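Local coordinates for protein DELTA1-pyrroline-2-carboxylate reductase (PDB 6T3E) that catalyses the NADH-dependent reduction of Delta1-pyrroline-2-carboxylate to L-proline, a step linked to L-hydroxyproline metabolism, at residues Pro97-Lys102 against Ser106-Ile111; Gly155-Gly160 against Pro229-Gly234. One frame throughout, in Å; residues are numbered along the deposited sequence.

Contact 1 comes first along the chain and is complete before contact 2 begins. It sits where the loop after strand 87-95 returns into strand 107-114, in the mixed sheet that also contributes to the subunit interface. Contact 2 belongs to the eight-stranded parallel sheet of the Rossmann-type region, where the end of strand 153-157 meets the loop between strands 219-222 and 241-244. The centres of contact 1 and contact 2 lie about 21 Å apart and their nearest atoms about 8 Å, so they do not touch. NADH joins them: contact 1 reaches its pyrophosphate, contact 2 its adenosine end. The cofactor is thus held at strand ends of both sheets, mostly by loop residues.

Contact 1: residues Pro97-Lys102 against Ser106-Ile111; sequences PENTKK and SVLASI. With NAI (1,4-dihydronicotinamide adenine dinucleotide), chain F.
T100 and S106 meet across the loop that links two antiparallel strands, 87-95 and 107-114, at the pyrophosphate of NADH. The methyl CG2 of T100 lies 3.4 Å from OG of S106, and the same hydroxyl donates a hydrogen bond to the phosphate oxygen O1A of NADH, OG to O1A 2.7 Å. With chi1 at -63°, OG of S106 stands anti to its own carbonyl carbon, which turns it to the cofactor; T100 CG2 also approaches O1A, at 3.9 Å, and so flanks that bond with an apolar group. One residue on, V107 brings CG2 within 4.0 Å of the nicotinamide carbon C6N.

Behind the serine, N99 packs its CB 4.1 Å from CA of S106, while its amide ND2 passes at 4.2 Å from methyl CD1 of L108, the two side chains crossing at a slant. The polar end of N99 is engaged otherwise: ND2 donates to the carbonyl of P105 and to that of T118 of the second subunit, which fixes the amide between loop and dimer partner. L108 packs on A120 of that subunit too.

The loop backbone makes a short 3-10 turn, K102 N bonding to N99 O. In all, this is a connection between antiparallel strands whose returning end supplies a serine to a dinucleotide phosphate, part of the NADH site of this ornithine cyclodeaminase/mu-crystallin family reductase.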
loop_
_atom_site.group_PDB
_atom_site.type_symbol
_atom_site.label_atom_id
_atom_site.label_comp_id
_atom_site.label_asym_id
_atom_site.label_seq_id
_atom_site.Cartn_x
_atom_site.Cartn_y
_atom_site.Cartn_z
ATOM N N PRO B 97 -17.048 -4.758 -9.942
ATOM C CA PRO B 97 -18.176 -4.260 -10.756
ATOM C C PRO B 97 -19.497 -4.978 -10.527
ATOM O O PRO B 97 -20.550 -4.412 -10.849
ATOM C CB PRO B 97 -17.684 -4.468 -12.193
ATOM C CG PRO B 97 -16.203 -4.582 -12.086
ATOM C CD PRO B 97 -15.936 -5.242 -10.776
ATOM N N GLU B 98 -19.476 -6.203 -10.010
ATOM C CA GLU B 98 -20.690 -6.948 -9.699
ATOM C C GLU B 98 -21.155 -6.753 -8.258
ATOM O O GLU B 98 -22.094 -7.429 -7.827
ATOM C CB GLU B 98 -20.479 -8.440 -9.963
ATOM C CG GLU B 98 -20.222 -8.782 -11.413
ATOM C CD GLU B 98 -21.389 -8.395 -12.312
ATOM O OE1 GLU B 98 -22.469 -9.032 -12.206
ATOM O OE2 GLU B 98 -21.228 -7.443 -13.113
ATOM N N ASN B 99 -20.534 -5.838 -7.512
ATOM C CA ASN B 99 -20.905 -5.662 -6.113
ATOM C C ASN B 99 -22.321 -5.124 -5.980
ATOM O O ASN B 99 -23.021 -5.465 -5.018
ATOM C CB ASN B 99 -19.917 -4.718 -5.416
ATOM C CG ASN B 99 -18.957 -5.437 -4.469
ATOM O OD1 ASN B 99 -18.912 -6.668 -4.397
ATOM N ND2 ASN B 99 -18.170 -4.653 -3.744
ATOM N N THR B 100 -22.778 -4.325 -6.951
ATOM C CA THR B 100 -24.121 -3.766 -6.870
ATOM C C THR B 100 -25.180 -4.857 -6.846
ATOM O O THR B 100 -26.279 -4.628 -6.329
ATOM C CB THR B 100 -24.369 -2.808 -8.040
ATOM O OG1 THR B 100 -24.429 -3.550 -9.260
ATOM C CG2 THR B 100 -23.245 -1.791 -8.150
ATOM N N LYS B 101 -24.842 -6.057 -7.325
ATOM C CA LYS B 101 -25.748 -7.200 -7.282
ATOM C C LYS B 101 -25.878 -7.798 -5.886
ATOM O O LYS B 101 -26.855 -8.505 -5.621
ATOM C CB LYS B 101 -25.265 -8.273 -8.269
ATOM C CG LYS B 101 -26.369 -9.037 -8.991
ATOM C CD LYS B 101 -26.039 -10.528 -9.150
ATOM C CE LYS B 101 -27.226 -11.323 -9.720
ATOM N NZ LYS B 101 -28.503 -11.043 -9.007
ATOM N N LYS B 102 -24.938 -7.511 -4.987
ATOM C CA LYS B 102 -24.965 -8.012 -3.619
ATOM C C LYS B 102 -25.388 -6.951 -2.612
ATOM O O LYS B 102 -25.212 -7.150 -1.405
ATOM C CB LYS B 102 -23.590 -8.571 -3.225
ATOM C CG LYS B 102 -22.966 -9.534 -4.233
ATOM C CD LYS B 102 -21.597 -10.019 -3.772
ATOM C CE LYS B 102 -20.996 -11.033 -4.747
ATOM N NZ LYS B 102 -19.844 -11.771 -4.131
ATOM N N SER B 106 -19.806 -0.510 -5.869
ATOM C CA SER B 106 -18.696 -1.042 -6.659
ATOM C C SER B 106 -17.352 -0.680 -6.031
ATOM O O SER B 106 -16.427 -1.501 -5.986
ATOM C CB SER B 106 -18.776 -0.528 -8.097
ATOM O OG SER B 106 -19.968 -0.980 -8.736
ATOM N N VAL B 107 -17.246 0.524 -5.487
ATOM C CA VAL B 107 -15.978 1.051 -5.001
ATOM C C VAL B 107 -16.074 1.216 -3.489
ATOM O O VAL B 107 -16.985 1.882 -2.980
ATOM C CB VAL B 107 -15.616 2.368 -5.706
ATOM C CG1 VAL B 107 -14.480 3.059 -5.006
ATOM C CG2 VAL B 107 -15.245 2.081 -7.151
ATOM N N LEU B 108 -15.162 0.560 -2.778
ATOM C CA LEU B 108 -15.042 0.627 -1.331
ATOM C C LEU B 108 -13.610 1.004 -0.991
ATOM O O LEU B 108 -12.671 0.484 -1.600
ATOM C CB LEU B 108 -15.416 -0.732 -0.688
ATOM C CG LEU B 108 -16.832 -1.276 -0.953
ATOM C CD1 LEU B 108 -17.070 -2.618 -0.279
ATOM C CD2 LEU B 108 -17.879 -0.243 -0.471
ATOM N N ALA B 109 -13.435 1.927 -0.047
ATOM C CA ALA B 109 -12.102 2.428 0.256
ATOM C C ALA B 109 -11.929 2.658 1.755
ATOM O O ALA B 109 -12.893 2.855 2.503
ATOM C CB ALA B 109 -11.803 3.729 -0.510
ATOM N N SER B 110 -10.662 2.650 2.175
ATOM C CA SER B 110 -10.235 3.046 3.508
ATOM C C SER B 110 -8.967 3.874 3.361
ATOM O O SER B 110 -8.139 3.591 2.489
ATOM C CB SER B 110 -9.949 1.839 4.403
ATOM O OG SER B 110 -10.973 0.872 4.330
ATOM N N ILE B 111 -8.806 4.884 4.217
ATOM C CA ILE B 111 -7.669 5.793 4.156
ATOM C C ILE B 111 -6.977 5.808 5.509
ATOM O O ILE B 111 -7.641 5.958 6.542
ATOM C CB ILE B 111 -8.091 7.217 3.760
ATOM C CG1 ILE B 111 -8.669 7.210 2.342
ATOM C CG2 ILE B 111 -6.895 8.190 3.924
ATOM C CD1 ILE B 111 -9.008 8.580 1.790
HETATM P PA NAI F . -21.124 2.400 -9.906
HETATM O O1A NAI F . -21.275 0.917 -10.130
HETATM O O2A NAI F . -21.785 2.795 -8.601
HETATM O O5B NAI F . -21.699 3.290 -11.165
HETATM C C5B NAI F . -21.333 2.797 -12.449
HETATM C C4B NAI F . -22.484 3.163 -13.484
HETATM O O4B NAI F . -22.105 2.900 -14.691
HETATM C C3B NAI F . -23.713 2.264 -13.215
HETATM O O3B NAI F . -24.781 3.056 -12.947
HETATM C C2B NAI F . -23.875 1.461 -14.522
HETATM O O2B NAI F . -25.327 1.112 -14.763
HETATM C C1B NAI F . -23.413 2.283 -15.421
HETATM N N9A NAI F . -23.031 1.615 -16.636
HETATM C C8A NAI F . -22.235 0.543 -16.658
HETATM N N7A NAI F . -22.087 0.180 -17.928
HETATM C C5A NAI F . -22.790 1.032 -18.693
HETATM C C6A NAI F . -22.959 1.089 -20.055
HETATM N N6A NAI F . -22.457 0.266 -21.140
HETATM N N1A NAI F . -23.717 2.040 -20.596
HETATM C C2A NAI F . -24.306 2.957 -19.789
HETATM N N3A NAI F . -24.136 2.902 -18.445
HETATM C C4A NAI F . -23.372 1.921 -17.904
HETATM O O3 NAI F . -19.484 2.680 -9.843
HETATM P PN NAI F . -18.821 4.199 -9.672
HETATM O O1N NAI F . -18.382 4.270 -8.222
HETATM O O2N NAI F . -19.803 5.273 -10.045
HETATM O O5D NAI F . -17.529 4.321 -10.649
HETATM C C5D NAI F . -17.753 4.714 -11.952
HETATM C C4D NAI F . -16.433 4.533 -12.748
HETATM O O4D NAI F . -15.501 5.374 -12.343
HETATM C C3D NAI F . -15.864 3.128 -12.502
HETATM O O3D NAI F . -15.368 2.632 -13.691
HETATM C C2D NAI F . -14.694 3.344 -11.532
HETATM O O2D NAI F . -13.712 2.182 -11.685
HETATM C C1D NAI F . -14.213 4.495 -11.927
HETATM N N1N NAI F . -13.518 5.176 -10.822
HETATM C C2N NAI F . -12.275 5.890 -11.050
HETATM C C3N NAI F . -11.813 6.977 -10.040
HETATM C C7N NAI F . -10.930 8.110 -10.631
HETATM O O7N NAI F . -10.733 8.101 -11.790
HETATM N N7N NAI F . -10.363 9.159 -9.755
HETATM C C4N NAI F . -12.646 7.290 -8.813
HETATM C C5N NAI F . -13.594 6.152 -8.411
HETATM C C6N NAI F . -14.063 5.147 -9.478
#

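Contact 2: residues Gly155-Gly160 against Pro229-Gly234. With NAI (1,4-dihydronicotinamide adenine dinucleotide), chain F.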
loop_
_atom_site.group_PDB
_atom_site.type_symbol
_atom_site.label_atom_id
_atom_site.label_comp_id
_atom_site.label_asym_id
_atom_site.label_seq_id
_atom_site.Cartn_x
_atom_site.Cartn_y
_atom_site.Cartn_z
ATOM N N GLY B 155 -24.033 16.510 -20.046
ATOM C CA GLY B 155 -24.499 15.153 -20.297
ATOM C C GLY B 155 -23.742 14.169 -19.423
ATOM O O GLY B 155 -22.522 14.281 -19.256
ATOM N N ILE B 156 -24.474 13.197 -18.883
ATOM C CA ILE B 156 -23.917 12.217 -17.963
ATOM C C ILE B 156 -24.220 10.825 -18.489
ATOM O O ILE B 156 -25.382 10.487 -18.738
ATOM C CB ILE B 156 -24.467 12.397 -16.536
ATOM C CG1 ILE B 156 -24.456 13.879 -16.165
ATOM C CG2 ILE B 156 -23.650 11.601 -15.558
ATOM C CD1 ILE B 156 -25.046 14.192 -14.818
ATOM N N ILE B 157 -23.175 10.026 -18.659
ATOM C CA ILE B 157 -23.286 8.643 -19.089
ATOM C C ILE B 157 -22.768 7.777 -17.952
ATOM O O ILE B 157 -21.586 7.861 -17.591
ATOM C CB ILE B 157 -22.503 8.389 -20.387
ATOM C CG1 ILE B 157 -23.214 9.053 -21.561
ATOM C CG2 ILE B 157 -22.342 6.895 -20.650
ATOM C CD1 ILE B 157 -22.311 9.306 -22.714
ATOM N N GLY B 158 -23.655 6.947 -17.392
ATOM C CA GLY B 158 -23.393 6.175 -16.188
ATOM C C GLY B 158 -23.794 6.927 -14.931
ATOM O O GLY B 158 -23.023 7.749 -14.430
ATOM N N ALA B 159 -24.969 6.641 -14.379
ATOM C CA ALA B 159 -25.489 7.421 -13.251
ATOM C C ALA B 159 -25.219 6.701 -11.930
ATOM O O ALA B 159 -26.127 6.343 -11.187
ATOM C CB ALA B 159 -26.981 7.687 -13.442
ATOM N N GLY B 160 -23.942 6.495 -11.641
ATOM C CA GLY B 160 -23.522 5.784 -10.453
ATOM C C GLY B 160 -23.049 6.698 -9.344
ATOM O O GLY B 160 -23.453 7.861 -9.249
ATOM N N PRO B 229 -16.450 0.521 -25.462
ATOM C CA PRO B 229 -16.839 1.926 -25.638
ATOM C C PRO B 229 -18.345 2.144 -25.618
ATOM O O PRO B 229 -19.116 1.397 -26.222
ATOM C CB PRO B 229 -16.245 2.276 -27.005
ATOM C CG PRO B 229 -15.055 1.391 -27.107
ATOM C CD PRO B 229 -15.437 0.103 -26.443
ATOM N N VAL B 230 -18.746 3.190 -24.901
ATOM C CA VAL B 230 -20.120 3.664 -24.890
ATOM C C VAL B 230 -20.255 4.987 -25.624
ATOM O O VAL B 230 -21.349 5.292 -26.124
ATOM C CB VAL B 230 -20.653 3.805 -23.445
ATOM C CG1 VAL B 230 -22.166 3.920 -23.427
ATOM C CG2 VAL B 230 -20.195 2.648 -22.580
ATOM N N VAL B 231 -19.185 5.771 -25.720
ATOM C CA VAL B 231 -19.209 7.076 -26.367
ATOM C C VAL B 231 -18.522 6.955 -27.714
ATOM O O VAL B 231 -17.329 6.634 -27.779
ATOM C CB VAL B 231 -18.516 8.143 -25.504
ATOM C CG1 VAL B 231 -18.647 9.502 -26.161
ATOM C CG2 VAL B 231 -19.120 8.158 -24.108
ATOM N N LYS B 232 -19.266 7.250 -28.782
ATOM C CA LYS B 232 -18.724 7.277 -30.132
ATOM C C LYS B 232 -18.316 8.697 -30.503
ATOM O O LYS B 232 -19.089 9.646 -30.334
ATOM C CB LYS B 232 -19.754 6.753 -31.135
ATOM C CG LYS B 232 -20.103 5.277 -30.978
ATOM C CD LYS B 232 -20.802 4.719 -32.232
ATOM C CE LYS B 232 -20.926 3.191 -32.192
ATOM N NZ LYS B 232 -21.908 2.706 -31.172
ATOM N N GLY B 233 -17.119 8.828 -31.074
ATOM C CA GLY B 233 -16.620 10.148 -31.412
ATOM C C GLY B 233 -17.472 10.859 -32.441
ATOM O O GLY B 233 -17.586 12.087 -32.408
ATOM N N GLY B 234 -18.140 10.101 -33.318
ATOM C CA GLY B 234 -18.980 10.695 -34.347
ATOM C C GLY B 234 -20.095 11.570 -33.806
ATOM O O GLY B 234 -20.647 12.391 -34.552
HETATM P PA NAI F . -21.124 2.400 -9.906
HETATM O O1A NAI F . -21.275 0.917 -10.130
HETATM O O2A NAI F . -21.785 2.795 -8.601
HETATM O O5B NAI F . -21.699 3.290 -11.165
HETATM C C5B NAI F . -21.333 2.797 -12.449
HETATM C C4B NAI F . -22.484 3.163 -13.484
HETATM O O4B NAI F . -22.105 2.900 -14.691
HETATM C C3B NAI F . -23.713 2.264 -13.215
HETATM O O3B NAI F . -24.781 3.056 -12.947
HETATM C C2B NAI F . -23.875 1.461 -14.522
HETATM O O2B NAI F . -25.327 1.112 -14.763
HETATM C C1B NAI F . -23.413 2.283 -15.421
HETATM N N9A NAI F . -23.031 1.615 -16.636
HETATM C C8A NAI F . -22.235 0.543 -16.658
HETATM N N7A NAI F . -22.087 0.180 -17.928
HETATM C C5A NAI F . -22.790 1.032 -18.693
HETATM C C6A NAI F . -22.959 1.089 -20.055
HETATM N N6A NAI F . -22.457 0.266 -21.140
HETATM N N1A NAI F . -23.717 2.040 -20.596
HETATM C C2A NAI F . -24.306 2.957 -19.789
HETATM N N3A NAI F . -24.136 2.902 -18.445
HETATM C C4A NAI F . -23.372 1.921 -17.904
HETATM O O3 NAI F . -19.484 2.680 -9.843
HETATM P PN NAI F . -18.821 4.199 -9.672
HETATM O O1N NAI F . -18.382 4.270 -8.222
HETATM O O2N NAI F . -19.803 5.273 -10.045
HETATM O O5D NAI F . -17.529 4.321 -10.649
HETATM C C5D NAI F . -17.753 4.714 -11.952
HETATM C C4D NAI F . -16.433 4.533 -12.748
HETATM O O4D NAI F . -15.501 5.374 -12.343
HETATM C C3D NAI F . -15.864 3.128 -12.502
HETATM O O3D NAI F . -15.368 2.632 -13.691
HETATM C C2D NAI F . -14.694 3.344 -11.532
HETATM O O2D NAI F . -13.712 2.182 -11.685
HETATM C C1D NAI F . -14.213 4.495 -11.927
HETATM N N1N NAI F . -13.518 5.176 -10.822
HETATM C C2N NAI F . -12.275 5.890 -11.050
HETATM C C3N NAI F . -11.813 6.977 -10.040
HETATM C C7N NAI F . -10.930 8.110 -10.631
HETATM O O7N NAI F . -10.733 8.101 -11.790
HETATM N N7N NAI F . -10.363 9.159 -9.755
HETATM C C4N NAI F . -12.646 7.290 -8.813
HETATM C C5N NAI F . -13.594 6.152 -8.411
HETATM C C6N NAI F . -14.063 5.147 -9.478
#
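I157 meets V230 and V231 through methyl groups alone. Its CG2, anti to the backbone N, lies 4.1 Å from CG1 of V230, while CD1, at the far end of the other branch, reaches CG2 of V231 at 3.7 Å. The side chains of I157 and V230 run antiparallel, while V231 meets the CD1 end at an angle.

V230 also faces the cofactor. Its CG1 comes within 3.7 Å of N1A of the adenine, and CG2 within 3.6 Å of the amino nitrogen N6A. With an alanine in place of V230, the methyls beside N1A and N6A go, which would probably cost the adenine its packing on this side and open a gap beside CG2 of I157.

Further out, L220 of strand 219-222 and T214 of helix 210-215 each touch both I157 and V231, and A210 of the same helix lies against V230. Beyond I157 the chain turns through G158, A159 and G160 along the adenosine ribose. At phi 90° and psi 99°, a side chain on G158 would be jammed against the carbonyl oxygen of I157; one on G160 would collide with O5B of NADH, 3.2 Å from G160 CA. The A159 amide is hydrogen-bonded to D183, whose other carboxylate oxygen also bonds NADH.

G158 and G160 are consistent with a Rossmann-type glycine-rich turn. V230 meets adenine by apolar contact, with I157 packed against it, while hydrogen bonding to the cofactor is left to other residues such as D183.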